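Local atomic coordinates of vacuolar protein sorting-associated protein VTA1 (Saccharomyces cerevisiae, PDB entry 2RKK), a protein that acts in the multivesicular body sorting pathway, and probably contributes to protein transport at endosomes through its helical, MIT-motif-containing N-terminal domain. Residues Glu34-Glu39 with Ala48-Leu53; Ala59-Ile64 with Thr82-Gln87; Lys89-Met94 with His134-Asn139; Asn96-Leu101 with Ile126-Cys131. All blocks are in the same frame, centred on the assembly; numbering follows the deposited sequence.

Interaction 1 of 4, residues Glu34-Glu39 with Ala48-Leu53; sequences ELILSE and ALATEL
No aromatic ring takes part here; among the flat groups, the carbonyl of Leu35 has the hydroxyl of Ser38 above its plane, 43° out of it, with Ser38 OG donating to Leu35 O at 2.6 Å. That bond ties Ser38 back to the last turn of helix 22-36, beside a type I turn from Ile36 to Glu39 that Glu39 N closes by bonding to Ile36 O. The contact itself is aliphatic, and Ile36 carries most of it. Its CG1 stands beside the backbone N and anti to the carbonyl carbon (chi1 -69°), and the chain then extends so that CD1 reaches the flank of Leu49, 3.8 Å from Leu49 CG. The two side chains cross at about a right angle. The contact joins the arms of a helical hairpin, helix 22-36 and helix 44-62, in a domain containing the MIT motif. Leu53 CD1 lies 4.0 Å from the same Ile36 methyl, CD1, one helical turn beyond Leu49. On the outer side, Leu37 brings CD2 to within 4.2 Å of Ala50 CB, a methyl that also faces Ile36 CG2. Helix 2-18 packs against the hairpin, with Ala6 meeting Ile36 and Val10 meeting Leu53.

Interaction 2 of 4, residues Ala59-Ile64 with Thr82-Gln87; sequences AFKKEI and TLIHDQ
The end of helix 44-62 faces the short helix 82-85, with the CA atoms of Lys61 and Ile84 6.9 Å apart. In this all-helical, MIT-motif-containing domain, the contact ties a helix terminus to the short helix that leads into helix 87-110. Ile84 is the centrepiece. Its CG1 stands beside the backbone N (chi1 -52°), and CD1 projects to the edge of the Phe60 ring, 3.3 Å from Phe60 CE2 and near the ring plane. Ile64 crosses Ile84 at about a right angle, with Ile64 CG2 3.2 Å from Ile84 CD1. The other branch, Ile84 CG2, lies alongside the fully extended Lys61 chain, 3.6 Å from Lys61 CG. Phe60 also stacks on Tyr26, and both Phe60 and Ile64 pack on Val19 of the second subunit, so the apolar side adjoins the dimer interface. Asp86, the N-cap of helix 87-110, accepts at OD1 from Glu88 N. On the solvent-exposed side the lysine passes obliquely by the imidazole, Lys61 CE lying 3.4 Å from His85 CE1.

Interaction 3 of 4, residues Lys89-Met94 with His134-Asn139; sequences KAKIYM and HLWKEN
Trp136 NE1 is held by one hydrogen bond, to Gln87 OE1 in the first turn of helix 87-110, which satisfies the indole nitrogen in a buried setting. The ring is fixed by what lies on its faces. On one, Lys91 CA makes a CH-pi contact 3.8 Å from the centroid of the Trp136 six-membered ring, 10° off the normal, and Lys91 CB sits nearer the rim. On the opposite face, Leu135 CB lies over the centre. Ala90 CB and Met94 CB reach the benzene end, 4.0 Å from Trp136 CZ2 and CZ3 respectively. An alanine here removes the indole and would probably loosen the seating of the helix end on helix 87-110 and leave Gln87 OE1 less well held. The lysine chain, bent at each torsion beyond chi1, meets Asn139 tip to tip, with Lys91 NZ 2.7 Å from Asn139 O. Trp136 itself is the first residue to leave helix 116-135, so its indole packs that helix end against helix 87-110, while Tyr27 of helix 22-36 meets the ring edge-to-face.

Interaction 4 of 4, residues Asn96-Leu101 with Ile126-Cys131; sequences NFTMSL and IDLFSC
Thr98 places OG1 beside its backbone N (chi1 -62°), leaving CG2 anti to that N; Phe129 turns CG beside its own N (chi1 -78°), and Met99 bends at chi2 and chi3. Thr98 CG2 thus makes a CH-pi contact 3.7 Å from the Phe129 centroid, while Met99 SD gives a Met-aromatic contact at the edge, 5.3 Å from the same centroid. Thr98 also slides past Leu128 in the opposite direction, OG1 and CG2 both against Leu128 CB. Leu128 CD1 is 3.6 Å from Leu101 CD2 and approaches the edge of Phe97. The segments belong to antiparallel helices 87-110 and 116-135, with local axes 9.9 Å apart and inclined at 152°. Ile152 of helix 142-163 and the edge-to-face ring of Tyr102 also pack on Phe129. A serine here removes the ring and would probably leave Thr98 CG2 and the Met99 thioether poorly packed and loosen the seam toward Ile152. Thr98 OG1 bonds to Met94 O in its own helix; no hydrogen bond crosses between the segments, which apolar, CH-pi and Met-aromatic contacts hold.

Interactions 3 and 4 fasten the same pair, helices 87-110 and 116-135, at successive levels: interaction 4 lies about 6 Å from the chain centre, measured between centres, while interaction 3 closes the pair where helix 116-135 ends. Both are buried, but interaction 4 is joined by apolar and ring contacts, whereas interaction 3 adds a lysine ammonium and a ring N-H bonded to Gln87. Interactions 1 and 2 share helix 44-62 at centres about 20 Å apart. Interaction 1 is buried and aliphatic, whereas interaction 2 is partly buried, with Lys61 and His85 on its exposed side. Glu34 of interaction 1 packs on His134 and Leu135 of interaction 3. Interactions 2, 3 and 4 adjoin the second subunit; interaction 1 does not.

Interaction 1 of 4, residues Glu34-Glu39 with Ala48-Leu53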
loop_
_atom_site.group_PDB
_atom_site.type_symbol
_atom_site.label_atom_id
_atom_site.label_comp_id
_atom_site.label_asym_id
_atom_site.label_seq_id
_atom_site.Cartn_x
_atom_site.Cartn_y
_atom_site.Cartn_z
ATOM N N GLU A 34 -18.233 -1.168 -11.272
ATOM C CA GLU A 34 -19.390 -0.273 -11.145
ATOM C C GLU A 34 -19.499 0.618 -12.366
ATOM O O GLU A 34 -20.583 1.016 -12.794
ATOM C CB GLU A 34 -19.259 0.586 -9.884
ATOM C CG GLU A 34 -18.942 -0.246 -8.658
ATOM C CD GLU A 34 -19.489 0.327 -7.360
ATOM O OE1 GLU A 34 -19.435 1.572 -7.189
ATOM O OE2 GLU A 34 -19.959 -0.482 -6.506
ATOM N N LEU A 35 -18.350 0.915 -12.937
ATOM C CA LEU A 35 -18.287 1.743 -14.115
ATOM C C LEU A 35 -18.959 1.059 -15.314
ATOM O O LEU A 35 -19.660 1.704 -16.085
ATOM C CB LEU A 35 -16.827 2.035 -14.424
ATOM C CG LEU A 35 -16.482 3.438 -14.865
ATOM C CD1 LEU A 35 -16.978 4.478 -13.884
ATOM C CD2 LEU A 35 -15.001 3.492 -15.026
ATOM N N ILE A 36 -18.742 -0.247 -15.460
ATOM C CA ILE A 36 -19.310 -1.047 -16.553
ATOM C C ILE A 36 -20.800 -1.331 -16.336
ATOM O O ILE A 36 -21.621 -1.177 -17.243
ATOM C CB ILE A 36 -18.543 -2.404 -16.678
ATOM C CG1 ILE A 36 -17.124 -2.126 -17.179
ATOM C CG2 ILE A 36 -19.293 -3.385 -17.598
ATOM C CD1 ILE A 36 -16.174 -3.297 -17.083
ATOM N N LEU A 37 -21.130 -1.746 -15.122
ATOM C CA LEU A 37 -22.496 -2.061 -14.758
ATOM C C LEU A 37 -23.351 -0.796 -14.642
ATOM O O LEU A 37 -24.539 -0.871 -14.338
ATOM C CB LEU A 37 -22.504 -2.843 -13.434
ATOM C CG LEU A 37 -21.786 -4.199 -13.470
ATOM C CD1 LEU A 37 -21.536 -4.734 -12.069
ATOM C CD2 LEU A 37 -22.619 -5.179 -14.277
ATOM N N SER A 38 -22.755 0.367 -14.890
ATOM C CA SER A 38 -23.504 1.619 -14.792
ATOM C C SER A 38 -24.076 2.014 -16.150
ATOM O O SER A 38 -24.999 2.827 -16.234
ATOM C CB SER A 38 -22.605 2.745 -14.281
ATOM O OG SER A 38 -21.718 3.168 -15.297
ATOM N N GLU A 39 -23.513 1.437 -17.210
ATOM C CA GLU A 39 -23.958 1.711 -18.572
ATOM C C GLU A 39 -25.089 0.782 -18.967
ATOM O O GLU A 39 -24.899 -0.432 -19.099
ATOM C CB GLU A 39 -22.795 1.569 -19.555
ATOM C CG GLU A 39 -21.771 2.680 -19.440
ATOM C CD GLU A 39 -22.263 4.005 -19.997
ATOM O OE1 GLU A 39 -22.363 4.130 -21.244
ATOM O OE2 GLU A 39 -22.551 4.917 -19.185
ATOM N N ALA A 48 -18.344 -9.604 -20.288
ATOM C CA ALA A 48 -17.342 -10.604 -19.964
ATOM C C ALA A 48 -16.366 -9.975 -18.991
ATOM O O ALA A 48 -15.826 -10.652 -18.106
ATOM C CB ALA A 48 -16.617 -11.050 -21.218
ATOM N N LEU A 49 -16.150 -8.671 -19.140
ATOM C CA LEU A 49 -15.217 -7.973 -18.260
ATOM C C LEU A 49 -15.739 -7.915 -16.818
ATOM O O LEU A 49 -15.004 -8.229 -15.875
ATOM C CB LEU A 49 -14.929 -6.575 -18.820
ATOM C CG LEU A 49 -13.675 -5.833 -18.315
ATOM C CD1 LEU A 49 -12.487 -6.757 -18.140
ATOM C CD2 LEU A 49 -13.377 -4.733 -19.302
ATOM N N ALA A 50 -17.005 -7.527 -16.658
ATOM C CA ALA A 50 -17.624 -7.464 -15.338
ATOM C C ALA A 50 -17.383 -8.775 -14.583
ATOM O O ALA A 50 -16.904 -8.771 -13.441
ATOM C CB ALA A 50 -19.124 -7.210 -15.474
ATOM N N THR A 51 -17.710 -9.889 -15.245
ATOM C CA THR A 51 -17.560 -11.239 -14.692
ATOM C C THR A 51 -16.121 -11.538 -14.295
ATOM O O THR A 51 -15.850 -12.031 -13.190
ATOM C CB THR A 51 -18.015 -12.308 -15.713
ATOM O OG1 THR A 51 -19.393 -12.096 -16.055
ATOM C CG2 THR A 51 -17.849 -13.715 -15.137
ATOM N N GLU A 52 -15.200 -11.235 -15.202
ATOM C CA GLU A 52 -13.785 -11.466 -14.962
ATOM C C GLU A 52 -13.354 -10.646 -13.764
ATOM O O GLU A 52 -12.650 -11.142 -12.880
ATOM C CB GLU A 52 -12.990 -11.068 -16.200
ATOM C CG GLU A 52 -11.536 -11.458 -16.146
ATOM C CD GLU A 52 -10.897 -11.437 -17.519
ATOM O OE1 GLU A 52 -9.716 -11.846 -17.627
ATOM O OE2 GLU A 52 -11.574 -11.014 -18.495
ATOM N N LEU A 53 -13.798 -9.390 -13.738
ATOM C CA LEU A 53 -13.476 -8.476 -12.641
ATOM C C LEU A 53 -14.027 -8.990 -11.298
ATOM O O LEU A 53 -13.280 -9.096 -10.323
ATOM C CB LEU A 53 -14.004 -7.068 -12.968
ATOM C CG LEU A 53 -13.057 -6.214 -13.836
ATOM C CD1 LEU A 53 -13.781 -5.004 -14.444
ATOM C CD2 LEU A 53 -11.897 -5.750 -12.950
#

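Interaction 2 of 4, residues Ala59-Ile64 with Thr82-Gln87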
loop_
_atom_site.group_PDB
_atom_site.type_symbol
_atom_site.label_atom_id
_atom_site.label_comp_id
_atom_site.label_asym_id
_atom_site.label_seq_id
_atom_site.Cartn_x
_atom_site.Cartn_y
_atom_site.Cartn_z
ATOM N N ALA A 59 -12.076 -13.507 -5.293
ATOM C CA ALA A 59 -10.925 -14.323 -4.941
ATOM C C ALA A 59 -10.061 -13.561 -3.958
ATOM O O ALA A 59 -9.620 -14.105 -2.941
ATOM C CB ALA A 59 -10.131 -14.640 -6.183
ATOM N N PHE A 60 -9.842 -12.286 -4.261
ATOM C CA PHE A 60 -9.012 -11.429 -3.425
ATOM C C PHE A 60 -9.521 -11.261 -2.003
ATOM O O PHE A 60 -8.766 -11.432 -1.044
ATOM C CB PHE A 60 -8.868 -10.037 -4.044
ATOM C CG PHE A 60 -7.953 -9.133 -3.272
ATOM C CD1 PHE A 60 -6.625 -9.009 -3.635
ATOM C CD2 PHE A 60 -8.416 -8.429 -2.159
ATOM C CE1 PHE A 60 -5.762 -8.203 -2.907
ATOM C CE2 PHE A 60 -7.563 -7.614 -1.415
ATOM C CZ PHE A 60 -6.231 -7.500 -1.790
ATOM N N LYS A 61 -10.796 -10.899 -1.873
ATOM C CA LYS A 61 -11.404 -10.680 -0.558
ATOM C C LYS A 61 -11.473 -11.972 0.223
ATOM O O LYS A 61 -11.261 -11.987 1.434
ATOM C CB LYS A 61 -12.813 -10.097 -0.697
ATOM C CG LYS A 61 -13.422 -9.674 0.640
ATOM C CD LYS A 61 -14.783 -9.026 0.471
ATOM C CE LYS A 61 -15.391 -8.641 1.815
ATOM N NZ LYS A 61 -16.671 -7.903 1.622
ATOM N N LYS A 62 -11.786 -13.051 -0.483
ATOM C CA LYS A 62 -11.861 -14.350 0.144
ATOM C C LYS A 62 -10.544 -14.687 0.815
ATOM O O LYS A 62 -10.522 -15.141 1.953
ATOM C CB LYS A 62 -12.181 -15.436 -0.873
ATOM C CG LYS A 62 -12.152 -16.832 -0.280
ATOM C CD LYS A 62 -12.604 -17.860 -1.294
ATOM C CE LYS A 62 -12.605 -19.271 -0.726
ATOM N NZ LYS A 62 -13.098 -20.224 -1.760
ATOM N N GLU A 63 -9.437 -14.456 0.125
ATOM C CA GLU A 63 -8.142 -14.783 0.688
ATOM C C GLU A 63 -7.647 -13.842 1.794
ATOM O O GLU A 63 -6.506 -13.960 2.238
ATOM C CB GLU A 63 -7.139 -14.879 -0.457
ATOM C CG GLU A 63 -6.268 -16.111 -0.397
ATOM C CD GLU A 63 -5.022 -15.883 0.426
ATOM O OE1 GLU A 63 -4.137 -15.134 -0.060
ATOM O OE2 GLU A 63 -4.932 -16.428 1.566
ATOM N N ILE A 64 -8.510 -12.944 2.266
ATOM C CA ILE A 64 -8.123 -11.994 3.318
ATOM C C ILE A 64 -9.193 -11.771 4.412
ATOM O O ILE A 64 -8.909 -11.188 5.462
ATOM C CB ILE A 64 -7.723 -10.639 2.668
ATOM C CG1 ILE A 64 -6.441 -10.839 1.844
ATOM C CG2 ILE A 64 -7.468 -9.572 3.729
ATOM C CD1 ILE A 64 -6.582 -10.573 0.359
ATOM N N THR A 82 -9.146 -5.506 7.715
ATOM C CA THR A 82 -9.885 -4.286 8.006
ATOM C C THR A 82 -9.939 -3.288 6.860
ATOM O O THR A 82 -10.862 -2.480 6.778
ATOM C CB THR A 82 -9.285 -3.599 9.232
ATOM O OG1 THR A 82 -7.990 -4.160 9.502
ATOM C CG2 THR A 82 -10.182 -3.791 10.429
ATOM N N LEU A 83 -8.946 -3.352 5.979
ATOM C CA LEU A 83 -8.860 -2.469 4.819
ATOM C C LEU A 83 -9.760 -2.960 3.701
ATOM O O LEU A 83 -9.906 -2.296 2.685
ATOM C CB LEU A 83 -7.426 -2.420 4.298
ATOM C CG LEU A 83 -6.455 -1.559 5.078
ATOM C CD1 LEU A 83 -5.074 -1.667 4.468
ATOM C CD2 LEU A 83 -6.951 -0.126 5.051
ATOM N N ILE A 84 -10.340 -4.137 3.889
ATOM C CA ILE A 84 -11.226 -4.708 2.892
ATOM C C ILE A 84 -12.629 -4.820 3.463
ATOM O O ILE A 84 -13.615 -4.869 2.723
ATOM C CB ILE A 84 -10.771 -6.104 2.465
ATOM C CG1 ILE A 84 -9.305 -6.068 2.050
ATOM C CG2 ILE A 84 -11.605 -6.584 1.285
ATOM C CD1 ILE A 84 -8.766 -7.437 1.681
ATOM N N HIS A 85 -12.716 -4.861 4.785
ATOM C CA HIS A 85 -14.007 -4.955 5.441
ATOM C C HIS A 85 -14.510 -3.601 5.935
ATOM O O HIS A 85 -15.717 -3.375 5.959
ATOM C CB HIS A 85 -13.951 -5.974 6.592
ATOM C CG HIS A 85 -13.735 -7.383 6.130
ATOM N ND1 HIS A 85 -14.535 -7.985 5.182
ATOM C CD2 HIS A 85 -12.788 -8.296 6.455
ATOM C CE1 HIS A 85 -14.089 -9.205 4.939
ATOM N NE2 HIS A 85 -13.028 -9.418 5.699
ATOM N N ASP A 86 -13.600 -2.699 6.307
ATOM C CA ASP A 86 -13.992 -1.366 6.791
ATOM C C ASP A 86 -13.851 -0.315 5.691
ATOM O O ASP A 86 -12.782 0.270 5.521
ATOM C CB ASP A 86 -13.131 -0.937 7.983
ATOM C CG ASP A 86 -13.703 0.278 8.714
ATOM O OD1 ASP A 86 -14.391 1.102 8.087
ATOM O OD2 ASP A 86 -13.456 0.407 9.926
ATOM N N GLN A 87 -14.931 -0.058 4.963
ATOM C CA GLN A 87 -14.893 0.913 3.874
ATOM C C GLN A 87 -14.420 2.305 4.302
ATOM O O GLN A 87 -13.988 3.108 3.470
ATOM C CB GLN A 87 -16.266 0.980 3.206
ATOM C CG GLN A 87 -16.675 -0.344 2.584
ATOM C CD GLN A 87 -15.623 -0.893 1.624
ATOM O OE1 GLN A 87 -15.441 -0.372 0.522
ATOM N NE2 GLN A 87 -14.914 -1.940 2.047
#

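Interaction 3 of 4, residues Lys89-Met94 with His134-Asn139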
loop_
_atom_site.group_PDB
_atom_site.type_symbol
_atom_site.label_atom_id
_atom_site.label_comp_id
_atom_site.label_asym_id
_atom_site.label_seq_id
_atom_site.Cartn_x
_atom_site.Cartn_y
_atom_site.Cartn_z
ATOM N N LYS A 89 -11.909 2.896 6.646
ATOM C CA LYS A 89 -10.464 2.804 6.648
ATOM C C LYS A 89 -9.938 2.611 5.227
ATOM O O LYS A 89 -8.883 3.136 4.866
ATOM C CB LYS A 89 -10.021 1.647 7.554
ATOM C CG LYS A 89 -10.406 1.838 9.029
ATOM C CD LYS A 89 -10.035 0.647 9.925
ATOM C CE LYS A 89 -10.651 0.797 11.336
ATOM N NZ LYS A 89 -10.608 -0.444 12.185
ATOM N N ALA A 90 -10.680 1.868 4.415
ATOM C CA ALA A 90 -10.272 1.637 3.041
ATOM C C ALA A 90 -10.227 2.967 2.290
ATOM O O ALA A 90 -9.291 3.234 1.529
ATOM C CB ALA A 90 -11.238 0.678 2.356
ATOM N N LYS A 91 -11.240 3.805 2.508
ATOM C CA LYS A 91 -11.316 5.118 1.857
ATOM C C LYS A 91 -10.125 6.001 2.248
ATOM O O LYS A 91 -9.489 6.605 1.388
ATOM C CB LYS A 91 -12.648 5.791 2.229
ATOM C CG LYS A 91 -12.879 7.171 1.633
ATOM C CD LYS A 91 -12.310 8.263 2.521
ATOM C CE LYS A 91 -13.082 8.375 3.846
ATOM N NZ LYS A 91 -14.486 8.833 3.664
ATOM N N ILE A 92 -9.830 6.054 3.546
ATOM C CA ILE A 92 -8.723 6.844 4.070
ATOM C C ILE A 92 -7.363 6.302 3.607
ATOM O O ILE A 92 -6.479 7.081 3.252
ATOM C CB ILE A 92 -8.780 6.908 5.620
ATOM C CG1 ILE A 92 -10.046 7.660 6.057
ATOM C CG2 ILE A 92 -7.539 7.588 6.176
ATOM C CD1 ILE A 92 -10.173 7.885 7.563
ATOM N N TYR A 93 -7.187 4.981 3.592
ATOM C CA TYR A 93 -5.915 4.424 3.135
ATOM C C TYR A 93 -5.746 4.767 1.659
ATOM O O TYR A 93 -4.679 5.198 1.218
ATOM C CB TYR A 93 -5.857 2.901 3.310
ATOM C CG TYR A 93 -4.633 2.264 2.677
ATOM C CD1 TYR A 93 -3.346 2.499 3.183
ATOM C CD2 TYR A 93 -4.762 1.447 1.556
ATOM C CE1 TYR A 93 -2.209 1.930 2.581
ATOM C CE2 TYR A 93 -3.650 0.875 0.944
ATOM C CZ TYR A 93 -2.375 1.115 1.454
ATOM O OH TYR A 93 -1.289 0.532 0.808
ATOM N N MET A 94 -6.816 4.592 0.898
ATOM C CA MET A 94 -6.771 4.885 -0.519
ATOM C C MET A 94 -6.434 6.345 -0.762
ATOM O O MET A 94 -5.644 6.677 -1.647
ATOM C CB MET A 94 -8.117 4.566 -1.164
ATOM C CG MET A 94 -8.049 4.496 -2.678
ATOM S SD MET A 94 -7.806 2.821 -3.274
ATOM C CE MET A 94 -6.516 2.180 -2.133
ATOM N N HIS A 134 -16.260 7.663 -6.517
ATOM C CA HIS A 134 -17.326 6.765 -6.911
ATOM C C HIS A 134 -17.654 5.711 -5.856
ATOM O O HIS A 134 -18.812 5.558 -5.476
ATOM C CB HIS A 134 -16.976 6.093 -8.242
ATOM C CG HIS A 134 -18.095 5.270 -8.819
ATOM N ND1 HIS A 134 -18.588 5.483 -10.088
ATOM C CD2 HIS A 134 -18.777 4.207 -8.322
ATOM C CE1 HIS A 134 -19.522 4.582 -10.349
ATOM N NE2 HIS A 134 -19.656 3.794 -9.296
ATOM N N LEU A 135 -16.650 4.998 -5.365
ATOM C CA LEU A 135 -16.923 3.961 -4.386
ATOM C C LEU A 135 -17.457 4.478 -3.062
ATOM O O LEU A 135 -18.322 3.852 -2.447
ATOM C CB LEU A 135 -15.668 3.111 -4.135
ATOM C CG LEU A 135 -15.198 2.258 -5.317
ATOM C CD1 LEU A 135 -14.018 1.410 -4.907
ATOM C CD2 LEU A 135 -16.337 1.389 -5.809
ATOM N N TRP A 136 -16.971 5.636 -2.636
ATOM C CA TRP A 136 -17.374 6.178 -1.347
ATOM C C TRP A 136 -17.984 7.567 -1.383
ATOM O O TRP A 136 -17.396 8.501 -0.858
ATOM C CB TRP A 136 -16.151 6.172 -0.430
ATOM C CG TRP A 136 -15.537 4.811 -0.334
ATOM C CD1 TRP A 136 -16.096 3.714 0.236
ATOM C CD2 TRP A 136 -14.258 4.394 -0.834
ATOM N NE1 TRP A 136 -15.254 2.637 0.129
ATOM C CE2 TRP A 136 -14.113 3.025 -0.525
ATOM C CE3 TRP A 136 -13.219 5.042 -1.511
ATOM C CZ2 TRP A 136 -12.972 2.285 -0.868
ATOM C CZ3 TRP A 136 -12.083 4.311 -1.851
ATOM C CH2 TRP A 136 -11.970 2.949 -1.529
ATOM N N LYS A 137 -19.163 7.708 -1.979
ATOM C CA LYS A 137 -19.800 9.017 -2.036
ATOM C C LYS A 137 -20.320 9.481 -0.673
ATOM O O LYS A 137 -19.886 10.512 -0.165
ATOM C CB LYS A 137 -20.944 9.001 -3.044
ATOM C CG LYS A 137 -20.496 9.079 -4.489
ATOM C CD LYS A 137 -21.686 9.036 -5.441
ATOM C CE LYS A 137 -22.218 7.613 -5.592
ATOM N NZ LYS A 137 -21.232 6.733 -6.308
ATOM N N GLU A 138 -21.246 8.716 -0.092
ATOM C CA GLU A 138 -21.840 9.039 1.214
ATOM C C GLU A 138 -20.866 8.831 2.361
ATOM O O GLU A 138 -21.274 8.497 3.471
ATOM C CB GLU A 138 -23.072 8.169 1.495
ATOM C CG GLU A 138 -24.287 8.472 0.645
ATOM C CD GLU A 138 -23.964 8.487 -0.832
ATOM O OE1 GLU A 138 -23.413 7.477 -1.333
ATOM O OE2 GLU A 138 -24.260 9.519 -1.488
ATOM N N ASN A 139 -19.582 9.000 2.097
ATOM C CA ASN A 139 -18.591 8.835 3.141
ATOM C C ASN A 139 -17.608 9.993 2.979
ATOM O O ASN A 139 -16.753 10.222 3.827
ATOM C CB ASN A 139 -17.903 7.466 2.993
ATOM C CG ASN A 139 -16.979 7.128 4.162
ATOM O OD1 ASN A 139 -17.309 7.375 5.329
ATOM N ND2 ASN A 139 -15.823 6.536 3.848
#

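Interaction 4 of 4, residues Asn96-Leu101 with Ile126-Cys131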
loop_
_atom_site.group_PDB
_atom_site.type_symbol
_atom_site.label_atom_id
_atom_site.label_comp_id
_atom_site.label_asym_id
_atom_site.label_seq_id
_atom_site.Cartn_x
_atom_site.Cartn_y
_atom_site.Cartn_z
ATOM N N ASN A 96 -4.827 8.535 1.261
ATOM C CA ASN A 96 -3.458 8.850 1.665
ATOM C C ASN A 96 -2.453 8.403 0.616
ATOM O O ASN A 96 -1.476 9.106 0.341
ATOM C CB ASN A 96 -3.139 8.191 3.007
ATOM C CG ASN A 96 -3.613 9.024 4.192
ATOM O OD1 ASN A 96 -3.069 10.092 4.472
ATOM N ND2 ASN A 96 -4.637 8.538 4.888
ATOM N N PHE A 97 -2.682 7.231 0.037
ATOM C CA PHE A 97 -1.786 6.741 -0.994
ATOM C C PHE A 97 -1.878 7.617 -2.247
ATOM O O PHE A 97 -0.858 8.120 -2.738
ATOM C CB PHE A 97 -2.118 5.304 -1.376
ATOM C CG PHE A 97 -1.403 4.840 -2.613
ATOM C CD1 PHE A 97 -0.169 4.194 -2.522
ATOM C CD2 PHE A 97 -1.934 5.105 -3.873
ATOM C CE1 PHE A 97 0.529 3.824 -3.667
ATOM C CE2 PHE A 97 -1.250 4.742 -5.024
ATOM C CZ PHE A 97 -0.012 4.096 -4.919
ATOM N N THR A 98 -3.096 7.782 -2.773
ATOM C CA THR A 98 -3.324 8.597 -3.981
ATOM C C THR A 98 -2.802 10.021 -3.836
ATOM O O THR A 98 -2.263 10.607 -4.778
ATOM C CB THR A 98 -4.826 8.708 -4.343
ATOM O OG1 THR A 98 -5.351 7.407 -4.624
ATOM C CG2 THR A 98 -5.012 9.601 -5.593
ATOM N N MET A 99 -2.974 10.571 -2.644
ATOM C CA MET A 99 -2.547 11.929 -2.377
ATOM C C MET A 99 -1.017 12.025 -2.408
ATOM O O MET A 99 -0.468 12.933 -3.021
ATOM C CB MET A 99 -3.123 12.376 -1.030
ATOM C CG MET A 99 -3.337 13.871 -0.888
ATOM S SD MET A 99 -4.341 14.637 -2.227
ATOM C CE MET A 99 -5.949 13.938 -1.879
ATOM N N SER A 100 -0.317 11.079 -1.794
ATOM C CA SER A 100 1.137 11.152 -1.807
ATOM C C SER A 100 1.658 11.099 -3.241
ATOM O O SER A 100 2.636 11.767 -3.598
ATOM C CB SER A 100 1.721 10.026 -0.955
ATOM O OG SER A 100 1.360 10.208 0.413
ATOM N N LEU A 101 0.992 10.310 -4.071
ATOM C CA LEU A 101 1.375 10.207 -5.472
ATOM C C LEU A 101 1.065 11.537 -6.194
ATOM O O LEU A 101 1.923 12.110 -6.878
ATOM C CB LEU A 101 0.608 9.057 -6.127
ATOM C CG LEU A 101 0.484 9.083 -7.639
ATOM C CD1 LEU A 101 1.842 9.182 -8.279
ATOM C CD2 LEU A 101 -0.248 7.854 -8.075
ATOM N N ILE A 126 -5.994 10.672 -11.808
ATOM C CA ILE A 126 -7.369 10.937 -12.180
ATOM C C ILE A 126 -8.222 9.680 -11.884
ATOM O O ILE A 126 -9.307 9.792 -11.325
ATOM C CB ILE A 126 -7.451 11.360 -13.693
ATOM C CG1 ILE A 126 -6.792 12.737 -13.851
ATOM C CG2 ILE A 126 -8.897 11.419 -14.184
ATOM C CD1 ILE A 126 -6.705 13.246 -15.281
ATOM N N ASP A 127 -7.727 8.489 -12.223
ATOM C CA ASP A 127 -8.485 7.268 -11.955
ATOM C C ASP A 127 -8.564 6.929 -10.460
ATOM O O ASP A 127 -9.585 6.436 -9.985
ATOM C CB ASP A 127 -7.899 6.071 -12.715
ATOM C CG ASP A 127 -8.052 6.193 -14.243
ATOM O OD1 ASP A 127 -9.114 6.648 -14.716
ATOM O OD2 ASP A 127 -7.107 5.814 -14.965
ATOM N N LEU A 128 -7.485 7.162 -9.720
ATOM C CA LEU A 128 -7.493 6.894 -8.285
ATOM C C LEU A 128 -8.515 7.825 -7.647
ATOM O O LEU A 128 -9.397 7.386 -6.907
ATOM C CB LEU A 128 -6.112 7.149 -7.662
ATOM C CG LEU A 128 -5.028 6.176 -8.107
ATOM C CD1 LEU A 128 -3.672 6.677 -7.637
ATOM C CD2 LEU A 128 -5.320 4.793 -7.541
ATOM N N PHE A 129 -8.383 9.119 -7.925
ATOM C CA PHE A 129 -9.327 10.089 -7.389
ATOM C C PHE A 129 -10.766 9.701 -7.754
ATOM O O PHE A 129 -11.643 9.661 -6.892
ATOM C CB PHE A 129 -9.007 11.500 -7.903
ATOM C CG PHE A 129 -7.848 12.153 -7.191
ATOM C CD1 PHE A 129 -6.819 12.766 -7.903
ATOM C CD2 PHE A 129 -7.778 12.140 -5.795
ATOM C CE1 PHE A 129 -5.734 13.353 -7.229
ATOM C CE2 PHE A 129 -6.701 12.723 -5.114
ATOM C CZ PHE A 129 -5.677 13.331 -5.833
ATOM N N SER A 130 -10.997 9.395 -9.028
ATOM C CA SER A 130 -12.325 9.004 -9.503
ATOM C C SER A 130 -12.860 7.786 -8.771
ATOM O O SER A 130 -14.059 7.688 -8.469
ATOM C CB SER A 130 -12.282 8.693 -10.990
ATOM O OG SER A 130 -11.871 9.828 -11.714
ATOM N N CYS A 131 -11.958 6.848 -8.514
ATOM C CA CYS A 131 -12.288 5.623 -7.822
ATOM C C CYS A 131 -12.782 5.985 -6.431
ATOM O O CYS A 131 -13.885 5.607 -6.047
ATOM C CB CYS A 131 -11.044 4.730 -7.762
ATOM S SG CYS A 131 -11.139 3.344 -6.628
#